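Local coordinates for protein transcription termination factor NusA (Planctomyces limnophilus, PDB 4MTN) that probably takes part in both termination and antitermination of transcription, binding the RNA polymerase core enzyme and nascent RNA, at residues P259-P264 with K304-D309. Numbering follows the deposited sequence.
Sequences PNAMQP and KLVGWD
Leu305 reaches the methyl of Ala261 with one branch of its fork: CD2 lies 3.8 Å from Ala261 CB, a contact between apolar carbons. With CG anti to the backbone N (chi1 -166°), the side chain is directed out from the helix side and CD2 ends at the alanine methyl. One residue on, Val306 sends CG2 to the same methyl, 4.1 Å from Ala261 CB. Its CG1 takes the place anti to the backbone N (chi1 169°), leaving CG2 as the branch that meets Ala261. Ala261 CB thus rests against two consecutive residues, whose CD2 and CG2 lie about 5.6 Å apart. Ala261 CA and Leu305 CA, the nearest pair, stand 7.2 Å apart, and the two segments bury 94 Å² together. Gly307, the first residue beyond the helix, leaves helical geometry with a positive phi of 101°, and the chain turns away into strand 309-313. The contact therefore joins the C-terminal ends of helices 254-261 and 297-306, in the tandem KH region characteristic of NusA. Val306 also packs on Leu257 and Val258, Ala261 on Ala302, and Met262 on Val299 and Ala302, while strand 195-203 flanks Leu305 through Ala201.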
ATOM      1  N   PRO A 259      10.364  21.607  -7.555  1.00 57.76           N
ATOM      2  CA  PRO A 259      10.259  22.801  -6.704  1.00 58.94           C
ATOM      3  C   PRO A 259       8.878  22.962  -6.068  1.00 55.92           C
ATOM      4  O   PRO A 259       8.776  23.461  -4.947  1.00 58.35           O
ATOM      5  CB  PRO A 259      10.541  23.949  -7.676  1.00 53.08           C
ATOM      6  CG  PRO A 259      11.387  23.343  -8.728  1.00 53.58           C
ATOM      7  CD  PRO A 259      10.862  21.950  -8.901  1.00 60.34           C
ATOM      8  N   ASN A 260       7.836  22.539  -6.778  1.00 51.32           N
ATOM      9  CA  ASN A 260       6.477  22.580  -6.251  1.00 53.69           C
ATOM     10  C   ASN A 260       6.307  21.669  -5.041  1.00 56.27           C
ATOM     11  O   ASN A 260       5.617  22.014  -4.082  1.00 57.85           O
ATOM     12  CB  ASN A 260       5.471  22.188  -7.337  1.00 55.66           C
ATOM     13  CG  ASN A 260       5.323  23.249  -8.408  1.00 59.14           C
ATOM     14  OD1 ASN A 260       6.041  24.249  -8.411  1.00 62.28           O
ATOM     15  ND2 ASN A 260       4.389  23.034  -9.326  1.00 57.59           N
ATOM     16  N   ALA A 261       6.940  20.501  -5.096  1.00 55.70           N
ATOM     17  CA  ALA A 261       6.848  19.526  -4.017  1.00 52.10           C
ATOM     18  C   ALA A 261       7.752  19.907  -2.847  1.00 51.49           C
ATOM     19  O   ALA A 261       7.561  19.438  -1.725  1.00 46.67           O
ATOM     20  CB  ALA A 261       7.201  18.136  -4.530  1.00 52.51           C
HETATM   21  N   MSE A 262       8.732  20.765  -3.115  1.00 54.18           N
HETATM   22  CA  MSE A 262       9.684  21.188  -2.093  1.00 55.69           C
HETATM   23  C   MSE A 262       9.173  22.380  -1.288  1.00 60.25           C
HETATM   24  O   MSE A 262       9.860  22.866  -0.388  1.00 62.64           O
HETATM   25  CB  MSE A 262      11.033  21.529  -2.730  1.00 56.28           C
HETATM   26  CG  MSE A 262      11.838  20.317  -3.164  1.00 58.17           C
HETATM   27 SE   MSE A 262      12.259  19.125  -1.680  1.00 80.93          SE
HETATM   28  CE  MSE A 262      13.274  20.369  -0.575  1.00 72.59           C
ATOM     29  N   GLN A 263       7.975  22.851  -1.620  1.00 60.68           N
ATOM     30  CA  GLN A 263       7.340  23.937  -0.880  1.00 64.21           C
ATOM     31  C   GLN A 263       7.153  23.540   0.583  1.00 69.27           C
ATOM     32  O   GLN A 263       7.001  22.356   0.886  1.00 70.50           O
ATOM     33  CB  GLN A 263       5.996  24.303  -1.516  1.00 64.56           C
ATOM     34  CG  GLN A 263       6.108  24.984  -2.873  1.00 65.61           C
ATOM     35  CD  GLN A 263       6.701  26.379  -2.784  1.00 67.26           C
ATOM     36  OE1 GLN A 263       6.602  27.044  -1.752  1.00 68.57           O
ATOM     37  NE2 GLN A 263       7.320  26.830  -3.869  1.00 66.60           N
ATOM     38  N   PRO A 264       7.154  24.522   1.502  1.00 73.17           N
ATOM     39  CA  PRO A 264       7.265  25.980   1.332  1.00 74.58           C
ATOM     40  C   PRO A 264       8.639  26.480   0.884  1.00 76.53           C
ATOM     41  O   PRO A 264       8.741  27.616   0.420  1.00 83.27           O
ATOM     42  CB  PRO A 264       6.945  26.522   2.734  1.00 75.39           C
ATOM     43  CG  PRO A 264       6.309  25.385   3.469  1.00 74.68           C
ATOM     44  CD  PRO A 264       6.945  24.161   2.913  1.00 72.91           C
ATOM     45  N   LYS A 304       8.581  10.817  -2.339  1.00 47.99           N
ATOM     46  CA  LYS A 304       7.479   9.922  -2.678  1.00 51.76           C
ATOM     47  C   LYS A 304       6.593  10.519  -3.766  1.00 54.28           C
ATOM     48  O   LYS A 304       6.177   9.827  -4.694  1.00 57.52           O
ATOM     49  CB  LYS A 304       6.625   9.613  -1.446  1.00 55.49           C
ATOM     50  CG  LYS A 304       7.199   8.584  -0.493  1.00 61.45           C
ATOM     51  CD  LYS A 304       6.077   7.908   0.287  1.00 66.21           C
ATOM     52  CE  LYS A 304       6.592   7.197   1.526  1.00 72.10           C
ATOM     53  NZ  LYS A 304       6.971   8.161   2.596  1.00 77.87           N
ATOM     54  N   LEU A 305       6.307  11.812  -3.636  1.00 51.51           N
ATOM     55  CA  LEU A 305       5.420  12.508  -4.562  1.00 48.71           C
ATOM     56  C   LEU A 305       6.004  12.559  -5.969  1.00 48.88           C
ATOM     57  O   LEU A 305       5.309  12.295  -6.951  1.00 52.80           O
ATOM     58  CB  LEU A 305       5.140  13.926  -4.061  1.00 44.27           C
ATOM     59  CG  LEU A 305       3.987  14.672  -4.730  1.00 42.46           C
ATOM     60  CD1 LEU A 305       2.660  14.042  -4.346  1.00 44.53           C
ATOM     61  CD2 LEU A 305       4.015  16.144  -4.359  1.00 44.78           C
ATOM     62  N   VAL A 306       7.285  12.897  -6.059  1.00 46.57           N
ATOM     63  CA  VAL A 306       7.968  13.000  -7.342  1.00 51.09           C
ATOM     64  C   VAL A 306       8.288  11.617  -7.907  1.00 55.87           C
ATOM     65  O   VAL A 306       8.094  11.360  -9.097  1.00 57.14           O
ATOM     66  CB  VAL A 306       9.266  13.824  -7.218  1.00 55.94           C
ATOM     67  CG1 VAL A 306      10.106  13.706  -8.480  1.00 59.69           C
ATOM     68  CG2 VAL A 306       8.939  15.282  -6.925  1.00 59.35           C
ATOM     69  N   GLY A 307       8.767  10.726  -7.046  1.00 56.15           N
ATOM     70  CA  GLY A 307       9.136   9.387  -7.465  1.00 56.33           C
ATOM     71  C   GLY A 307      10.635   9.246  -7.644  1.00 59.90           C
ATOM     72  O   GLY A 307      11.118   8.253  -8.190  1.00 57.98           O
ATOM     73  N   TRP A 308      11.370  10.252  -7.183  1.00 63.32           N
ATOM     74  CA  TRP A 308      12.827  10.229  -7.229  1.00 65.76           C
ATOM     75  C   TRP A 308      13.402  10.404  -5.830  1.00 65.71           C
ATOM     76  O   TRP A 308      12.661  10.580  -4.863  1.00 64.67           O
ATOM     77  CB  TRP A 308      13.356  11.328  -8.154  1.00 66.76           C
ATOM     78  CG  TRP A 308      13.135  11.064  -9.614  1.00 71.41           C
ATOM     79  CD1 TRP A 308      11.938  10.871 -10.240  1.00 72.24           C
ATOM     80  CD2 TRP A 308      14.139  10.985 -10.634  1.00 75.93           C
ATOM     81  NE1 TRP A 308      12.135  10.667 -11.586  1.00 74.25           N
ATOM     82  CE2 TRP A 308      13.477  10.733 -11.853  1.00 77.76           C
ATOM     83  CE3 TRP A 308      15.532  11.100 -10.634  1.00 77.07           C
ATOM     84  CZ2 TRP A 308      14.162  10.592 -13.058  1.00 80.14           C
ATOM     85  CZ3 TRP A 308      16.210  10.961 -11.832  1.00 79.42           C
ATOM     86  CH2 TRP A 308      15.524  10.710 -13.027  1.00 80.50           C
ATOM     87  N   ASP A 309      14.726  10.361  -5.727  1.00 65.43           N
ATOM     88  CA  ASP A 309      15.397  10.595  -4.456  1.00 67.52           C
ATOM     89  C   ASP A 309      15.946  12.015  -4.418  1.00 68.83           C
ATOM     90  O   ASP A 309      16.821  12.372  -5.203  1.00 70.44           O
ATOM     91  CB  ASP A 309      16.520   9.578  -4.238  1.00 73.63           C
ATOM     92  CG  ASP A 309      17.316   9.853  -2.976  1.00 78.01           C
ATOM     93  OD1 ASP A 309      16.779   9.626  -1.871  1.00 79.01           O
ATOM     94  OD2 ASP A 309      18.481  10.291  -3.091  1.00 79.69           O
TER